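Local coordinates for S-layer domain-containing protein (Ruminiclostridium thermocellum ATCC 27405, PDB 4QVS), which is of unknown function but contains a concanavalin A-like lectin/glucanase domain and may act at the cell surface, perhaps by binding carbohydrate, at the interface of chains A and B. Numbering follows the deposited sequence. Chains: chain A/B, S-layer domain-containing protein.

Contact 1: the interface of chains A and B. Residues chain A 180-182, 192, 195-197; chain B 57, 86, 89, 101.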
# COMPACT_ATOMS: atom_id res chain seq x y z
N GLY A 180 21.86 0.68 0.95
CA GLY A 180 21.78 2.02 0.40
C GLY A 180 22.50 2.31 -0.93
O GLY A 180 22.48 3.44 -1.41
N LYS A 181 23.10 1.27 -1.49
CA LYS A 181 23.83 1.37 -2.73
C LYS A 181 23.52 0.07 -3.42
O LYS A 181 23.23 -0.94 -2.77
CB LYS A 181 25.33 1.49 -2.43
CG LYS A 181 26.30 1.48 -3.62
CD LYS A 181 27.72 1.63 -3.10
CE LYS A 181 28.75 1.44 -4.24
NZ LYS A 181 30.09 1.75 -3.74
N SER A 182 23.49 0.14 -4.74
CA SER A 182 23.42 -1.03 -5.57
C SER A 182 24.75 -1.18 -6.36
O SER A 182 25.39 -0.19 -6.68
CB SER A 182 22.35 -0.87 -6.60
OG SER A 182 22.40 -1.96 -7.51
N TYR A 192 18.37 1.89 -10.51
CA TYR A 192 18.91 1.86 -9.16
C TYR A 192 20.44 1.96 -9.11
O TYR A 192 21.01 2.25 -8.06
CB TYR A 192 18.43 0.60 -8.44
CG TYR A 192 16.95 0.34 -8.59
CD1 TYR A 192 16.01 1.16 -7.97
CD2 TYR A 192 16.48 -0.75 -9.34
CE1 TYR A 192 14.64 0.90 -8.08
CE2 TYR A 192 15.11 -0.99 -9.47
CZ TYR A 192 14.20 -0.18 -8.83
OH TYR A 192 12.85 -0.42 -8.94
N SER A 195 21.93 5.16 -7.81
CA SER A 195 20.99 5.87 -6.95
C SER A 195 21.43 5.49 -5.53
O SER A 195 21.86 4.35 -5.29
CB SER A 195 19.55 5.46 -7.23
OG SER A 195 18.70 5.98 -6.22
N TYR A 196 21.34 6.46 -4.60
CA TYR A 196 21.67 6.28 -3.21
C TYR A 196 20.48 6.60 -2.25
O TYR A 196 19.79 7.63 -2.34
CB TYR A 196 22.90 7.11 -2.84
CG TYR A 196 24.18 6.56 -3.47
CD1 TYR A 196 24.45 6.75 -4.82
CD2 TYR A 196 25.12 5.85 -2.72
CE1 TYR A 196 25.62 6.25 -5.42
CE2 TYR A 196 26.30 5.38 -3.30
CZ TYR A 196 26.53 5.56 -4.65
OH TYR A 196 27.67 5.06 -5.24
N LEU A 197 20.24 5.70 -1.33
CA LEU A 197 19.18 5.87 -0.37
C LEU A 197 19.34 7.11 0.49
O LEU A 197 20.41 7.39 1.06
CB LEU A 197 19.07 4.64 0.54
CG LEU A 197 17.86 4.58 1.49
CD1 LEU A 197 16.56 4.58 0.70
CD2 LEU A 197 17.96 3.35 2.37
N TYR B 57 26.58 5.12 2.09
CA TYR B 57 26.10 3.73 2.15
C TYR B 57 26.79 2.93 3.24
O TYR B 57 27.70 3.40 3.89
CB TYR B 57 26.35 3.01 0.80
CG TYR B 57 27.83 2.89 0.49
CD1 TYR B 57 28.51 3.97 -0.01
CD2 TYR B 57 28.52 1.70 0.67
CE1 TYR B 57 29.87 3.88 -0.31
CE2 TYR B 57 29.91 1.61 0.34
CZ TYR B 57 30.55 2.73 -0.13
OH TYR B 57 31.91 2.77 -0.44
N PRO B 86 18.13 2.07 -4.05
CA PRO B 86 18.45 0.73 -3.52
C PRO B 86 18.43 0.76 -2.02
O PRO B 86 18.96 1.69 -1.45
CB PRO B 86 19.89 0.47 -4.01
CG PRO B 86 20.46 1.82 -4.27
CD PRO B 86 19.35 2.87 -4.22
N ASP B 89 21.47 -4.72 -1.24
CA ASP B 89 21.88 -5.46 -2.45
C ASP B 89 22.97 -6.40 -2.03
O ASP B 89 23.91 -6.00 -1.38
CB ASP B 89 22.26 -4.45 -3.52
CG ASP B 89 22.85 -5.07 -4.76
OD1 ASP B 89 22.60 -6.22 -5.11
OD2 ASP B 89 23.49 -4.30 -5.48
N ARG B 101 18.12 -7.85 -4.40
CA ARG B 101 18.14 -6.46 -4.07
C ARG B 101 16.75 -5.92 -3.63
O ARG B 101 15.76 -6.18 -4.29
CB ARG B 101 18.53 -5.78 -5.35
CG ARG B 101 18.73 -4.30 -5.28
CD ARG B 101 19.44 -3.83 -6.55
NE ARG B 101 18.67 -4.09 -7.78
CZ ARG B 101 18.96 -3.55 -8.97
NH1 ARG B 101 19.99 -2.74 -9.11
NH2 ARG B 101 18.20 -3.82 -10.04
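B:Pro86 packs against the chain A backbone at A:Lys181 and A:Ser182 and against A:Ser195, and this is the tight part of the contact. The compact pyrrolidine ring suits the place: its CG lies 3.7 Å from A:Lys181 CA, and it fills the space beside the backbone without bringing an amide N-H that would need a partner. A:Gly180, with a positive phi (91°), carries no side chain to push away the proline carbonyl, and its CA comes to 3.4 Å from B:Pro86 O. Alongside, A:Ser182 turns its hydroxyl anti to the backbone N (chi1 173°), toward B:Arg101. B:Arg101 NH1 gives A:Ser182 OG a hydrogen bond of 3.0 Å, nearly in the guanidinium plane, while the bond from OG to B:Asp89 OD2 is weak. A:Tyr192 sets its CD2 edge over one guanidinium face, off-centre, 3.6 Å from B:Arg101 NH2, and the two planes are steeply inclined. The other end is looser. There A:Lys181 runs extended beside B:Tyr57, pointing the same way, with CD 3.8 Å from the centre of the aromatic face. A long aliphatic chain suits this CH-pi contact, but its terminal amine, A:Lys181 NZ, stays 3.9 Å from B:Tyr57 OH and the pair has no hydrogen bond. The patch thus fixes a chain A loop to chain B strands through shape at the proline and polarity at the arginine, and probably helps hold the two chains together.

Contact 2: the interface of chains A and B. Residues chain A 89, 96, 99, 101, 119; chain B 182-183, 185, 190, 192.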
# COMPACT_ATOMS: atom_id res chain seq x y z
N ASP A 89 -21.24 5.65 1.30
CA ASP A 89 -21.98 5.05 2.43
C ASP A 89 -23.37 4.78 1.93
O ASP A 89 -24.00 5.64 1.36
CB ASP A 89 -21.88 5.99 3.62
CG ASP A 89 -22.72 5.58 4.80
OD1 ASP A 89 -23.04 4.41 5.00
OD2 ASP A 89 -22.96 6.47 5.61
N ASN A 96 -29.55 2.89 12.07
CA ASN A 96 -28.28 3.54 11.86
C ASN A 96 -27.11 2.55 11.96
O ASN A 96 -25.97 2.99 11.93
CB ASN A 96 -28.11 4.63 12.92
CG ASN A 96 -27.97 4.06 14.32
OD1 ASN A 96 -27.98 2.84 14.49
ND2 ASN A 96 -27.85 4.92 15.33
N TYR A 99 -25.26 -1.02 7.41
CA TYR A 99 -24.70 -0.20 6.34
C TYR A 99 -23.43 -0.80 5.78
O TYR A 99 -22.90 -1.76 6.35
CB TYR A 99 -24.34 1.19 6.91
CG TYR A 99 -23.28 1.24 8.04
CD1 TYR A 99 -21.90 1.30 7.75
CD2 TYR A 99 -23.67 1.28 9.37
CE1 TYR A 99 -20.96 1.35 8.76
CE2 TYR A 99 -22.75 1.35 10.39
CZ TYR A 99 -21.39 1.38 10.09
OH TYR A 99 -20.51 1.46 11.11
N ARG A 101 -19.82 0.98 3.98
CA ARG A 101 -19.18 2.26 3.81
C ARG A 101 -17.68 2.14 3.40
O ARG A 101 -16.94 1.37 4.00
CB ARG A 101 -19.24 2.89 5.17
CG ARG A 101 -18.73 4.30 5.28
CD ARG A 101 -19.18 4.89 6.61
NE ARG A 101 -18.65 4.16 7.79
CZ ARG A 101 -18.69 4.63 9.03
NH1 ARG A 101 -19.24 5.80 9.29
NH2 ARG A 101 -18.18 3.92 10.05
N TYR A 119 -21.28 0.25 14.38
CA TYR A 119 -19.87 0.55 14.25
C TYR A 119 -18.96 -0.53 14.82
O TYR A 119 -17.97 -0.87 14.20
CB TYR A 119 -19.54 1.94 14.84
CG TYR A 119 -18.07 2.32 14.75
CD1 TYR A 119 -17.50 2.69 13.52
CD2 TYR A 119 -17.25 2.34 15.88
CE1 TYR A 119 -16.17 3.04 13.43
CE2 TYR A 119 -15.91 2.69 15.81
CZ TYR A 119 -15.37 3.03 14.58
OH TYR A 119 -14.07 3.37 14.49
N SER B 182 -20.88 10.46 5.38
CA SER B 182 -21.38 9.30 6.07
C SER B 182 -22.65 9.70 6.88
O SER B 182 -22.77 10.83 7.33
CB SER B 182 -20.38 8.83 7.08
OG SER B 182 -20.96 7.79 7.86
N HIS B 183 -23.55 8.76 7.07
CA HIS B 183 -24.68 8.95 8.00
C HIS B 183 -24.15 8.79 9.42
O HIS B 183 -23.00 8.34 9.63
CB HIS B 183 -25.77 7.90 7.76
CG HIS B 183 -25.45 6.55 8.32
ND1 HIS B 183 -24.50 5.71 7.75
CD2 HIS B 183 -26.00 5.85 9.34
CE1 HIS B 183 -24.45 4.58 8.43
NE2 HIS B 183 -25.34 4.64 9.41
N THR B 185 -23.71 6.94 12.67
CA THR B 185 -23.83 5.57 13.20
C THR B 185 -24.23 5.60 14.67
O THR B 185 -24.39 6.66 15.22
CB THR B 185 -22.55 4.78 13.07
OG1 THR B 185 -21.56 5.32 13.96
CG2 THR B 185 -22.07 4.79 11.59
N ASP B 190 -17.09 6.98 16.15
CA ASP B 190 -16.98 6.88 14.72
C ASP B 190 -16.27 8.13 14.23
O ASP B 190 -16.77 9.23 14.42
CB ASP B 190 -18.39 6.84 14.14
CG ASP B 190 -18.41 6.56 12.65
OD1 ASP B 190 -17.43 6.83 11.96
OD2 ASP B 190 -19.43 6.04 12.19
N TYR B 192 -15.69 8.97 11.17
CA TYR B 192 -16.15 9.35 9.84
C TYR B 192 -17.45 10.14 9.85
O TYR B 192 -17.80 10.79 8.85
CB TYR B 192 -16.29 8.10 8.97
CG TYR B 192 -15.10 7.16 9.05
CD1 TYR B 192 -13.87 7.52 8.50
CD2 TYR B 192 -15.21 5.91 9.65
CE1 TYR B 192 -12.78 6.65 8.54
CE2 TYR B 192 -14.12 5.04 9.71
CZ TYR B 192 -12.91 5.41 9.14
OH TYR B 192 -11.83 4.56 9.19
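The B:His183 imidazole stands edge-on among three chain A residues, its side chain crossing those of A:Asp89 and A:Tyr99 at about a right angle. B:His183 ND1 gives A:Asp89 OD2 a nearly straight hydrogen bond of 2.7 Å, in the ring plane and onto the syn lone pair. B:His183 N meets the same A:Asp89 OD2 at 2.8 Å, nearly in line with its C-O bond. One carboxylate oxygen is thus held by the backbone and side chain of one histidine. On the far edge, B:His183 NE2 donates to the carbonyl O of A:Asn96 at 3.1 Å, from above the carbonyl plane. Both nitrogens face acceptors, which would favour a doubly protonated, charged imidazole, though this is not seen. B:His183 CE1 sits over the rim of the A:Tyr99 ring, 3.5 Å from its CD2, edge to face, and the methyl CG2 of B:Thr185 touches the phenol end. A:Arg101, bent at chi3 (62°), meets B:Asp190 tip to tip with the two planes almost perpendicular. A:Arg101 NH1 and NH2 both go to B:Asp190 OD2, at 2.9 and 3.3 Å, making an end-on salt bridge. B:Thr185 OG1 donates to that oxygen's anti lone pair and B:Tyr192 N holds OD1, fixing the carboxylate's rotation from within its own chain. The site joins strands 88-91 and 99-104 and the 3-10 helix 119-121 of chain A to the chain B loop between strand 176-179 and strand 198.

Contact 3: the interface of chains A and B. Residues chain A 135-139, 153, 219-220; chain B 75-77.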
# COMPACT_ATOMS: atom_id res chain seq x y z
N VAL A 135 8.82 8.90 8.09
CA VAL A 135 8.22 8.04 9.11
C VAL A 135 8.92 6.68 9.27
O VAL A 135 8.86 5.86 8.38
CB VAL A 135 6.73 7.78 8.80
CG1 VAL A 135 6.14 6.83 9.83
CG2 VAL A 135 5.94 9.08 8.74
N TRP A 136 9.52 6.44 10.44
CA TRP A 136 10.18 5.16 10.76
C TRP A 136 9.25 3.97 10.56
O TRP A 136 8.17 3.94 11.13
CB TRP A 136 10.66 5.12 12.23
CG TRP A 136 11.97 5.81 12.48
CD1 TRP A 136 12.17 7.01 13.10
CD2 TRP A 136 13.26 5.32 12.12
NE1 TRP A 136 13.52 7.29 13.15
CE2 TRP A 136 14.21 6.27 12.56
CE3 TRP A 136 13.71 4.17 11.48
CZ2 TRP A 136 15.60 6.10 12.37
CZ3 TRP A 136 15.10 4.00 11.29
CH2 TRP A 136 16.01 4.95 11.74
N LYS A 137 9.65 2.99 9.77
CA LYS A 137 8.83 1.78 9.62
C LYS A 137 9.75 0.54 9.66
O LYS A 137 10.94 0.66 9.42
CB LYS A 137 8.00 1.83 8.32
CG LYS A 137 6.79 2.77 8.38
CD LYS A 137 5.86 2.57 7.18
CE LYS A 137 4.45 3.14 7.40
NZ LYS A 137 4.49 4.61 7.42
N HIS A 138 9.19 -0.62 9.99
CA HIS A 138 9.96 -1.85 10.01
C HIS A 138 9.73 -2.58 8.71
O HIS A 138 8.61 -2.73 8.27
CB HIS A 138 9.57 -2.74 11.19
CG HIS A 138 10.47 -3.93 11.34
ND1 HIS A 138 10.14 -5.19 10.88
CD2 HIS A 138 11.72 -4.04 11.85
CE1 HIS A 138 11.13 -6.02 11.12
NE2 HIS A 138 12.10 -5.35 11.72
N VAL A 139 10.81 -3.03 8.08
CA VAL A 139 10.65 -3.79 6.86
C VAL A 139 11.33 -5.15 6.97
O VAL A 139 12.39 -5.26 7.55
CB VAL A 139 11.22 -3.04 5.66
CG1 VAL A 139 11.09 -3.87 4.39
CG2 VAL A 139 10.53 -1.69 5.47
N ASN A 153 6.03 -3.08 8.96
CA ASN A 153 5.55 -3.15 10.34
C ASN A 153 4.84 -4.46 10.70
O ASN A 153 3.82 -4.44 11.37
CB ASN A 153 4.67 -1.96 10.68
CG ASN A 153 5.43 -0.67 10.64
OD1 ASN A 153 6.52 -0.56 11.20
ND2 ASN A 153 4.86 0.33 9.98
N LEU A 219 9.61 -8.33 16.06
CA LEU A 219 10.71 -7.42 15.69
C LEU A 219 10.19 -6.00 15.45
O LEU A 219 10.82 -5.01 15.86
CB LEU A 219 11.38 -7.84 14.40
CG LEU A 219 12.10 -9.17 14.40
CD1 LEU A 219 12.83 -9.30 13.06
CD2 LEU A 219 13.06 -9.26 15.58
N ALA A 220 9.05 -5.91 14.78
CA ALA A 220 8.40 -4.62 14.53
C ALA A 220 7.84 -3.91 15.79
O ALA A 220 7.19 -2.87 15.66
CB ALA A 220 7.30 -4.78 13.49
N PHE B 75 14.85 -4.93 9.03
CA PHE B 75 15.43 -3.75 9.56
C PHE B 75 14.39 -2.68 9.70
O PHE B 75 13.33 -2.74 9.12
CB PHE B 75 16.49 -3.25 8.59
CG PHE B 75 15.96 -3.07 7.20
CD1 PHE B 75 15.84 -4.15 6.34
CD2 PHE B 75 15.50 -1.82 6.78
CE1 PHE B 75 15.32 -3.99 5.07
CE2 PHE B 75 14.96 -1.66 5.52
CZ PHE B 75 14.86 -2.74 4.67
N TRP B 76 14.77 -1.64 10.40
CA TRP B 76 13.95 -0.45 10.49
C TRP B 76 14.50 0.57 9.52
O TRP B 76 15.72 0.70 9.41
CB TRP B 76 14.08 0.14 11.88
CG TRP B 76 13.27 -0.52 12.88
CD1 TRP B 76 13.62 -1.53 13.73
CD2 TRP B 76 11.89 -0.18 13.18
NE1 TRP B 76 12.53 -1.85 14.55
CE2 TRP B 76 11.47 -1.03 14.23
CE3 TRP B 76 11.00 0.76 12.66
CZ2 TRP B 76 10.15 -0.98 14.77
CZ3 TRP B 76 9.67 0.82 13.20
CH2 TRP B 76 9.27 -0.05 14.25
N VAL B 77 13.61 1.31 8.88
CA VAL B 77 13.99 2.38 8.00
C VAL B 77 13.12 3.63 8.07
O VAL B 77 11.92 3.53 8.28
CB VAL B 77 13.99 1.88 6.54
CG1 VAL B 77 12.73 1.10 6.19
CG2 VAL B 77 14.20 3.04 5.58
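The indole of B:Trp76 carries the CB of A:His138 over the centre of one face, 3.8 Å from the middle of its six-membered ring. The imidazole beyond meets the indole edge to face, with planes 71° apart from the five-membered ring and A:His138 CD2 lying 3.6 Å from B:Trp76 NE1. Backbone of A:Leu219 and A:Ala220 covers one imidazole face, and the backbone of A:Ala220, just past helix 213-219, meets the indole edge at CZ2. The ring of A:Trp136 is turned edge-on, with the backbone carbonyl carbon of B:Trp76 in its plane, and CZ3 rests 3.8 Å from B:Val77 CA. B:Phe75 takes A:Val139 O over the rim of one face and has B:Val77 CB at its edge; its CG sits between the backbone N and the carbonyl carbon (chi1 54°), which places the ring alongside A:Val139, CZ 3.8 Å from CB. The branched valines suit an extended strand, and A:Val139 CG2 meets B:Val77 CG1 at 3.6 Å. Between the layer of B:Trp76, A:His138 and A:Trp136 and that of B:Phe75, B:Val77 and A:Val139, the backbones pair antiparallel: A:Lys137 and B:Val77 exchange N-H and C=O, as do A:Val139 and B:Phe75. A:His138 N instead bonds to the side-chain OD1 of A:Asn153 within its own chain. The site extends one beta-sheet across the chain boundary, joining strand 137-144 of chain A to strand 71-79 of chain B.

Contacts 1 and 3 lie about 18 Å apart between the centres of their C-alpha atoms, and contact 2 is about 45 Å from contact 1 and 33 Å from contact 3. The interface is two-fold symmetric, and contacts 1 and 2 draw on the same surfaces with the chains exchanged: Asp89 and Arg101 from one chain, Ser182 and Tyr192 from the other. In contacts 1 and 3 the earlier segments of chain B meet the later ones of chain A; in contact 2 the roles reverse. Such mixing suggests a dimer with swapped segments, although the structure alone does not show it in solution.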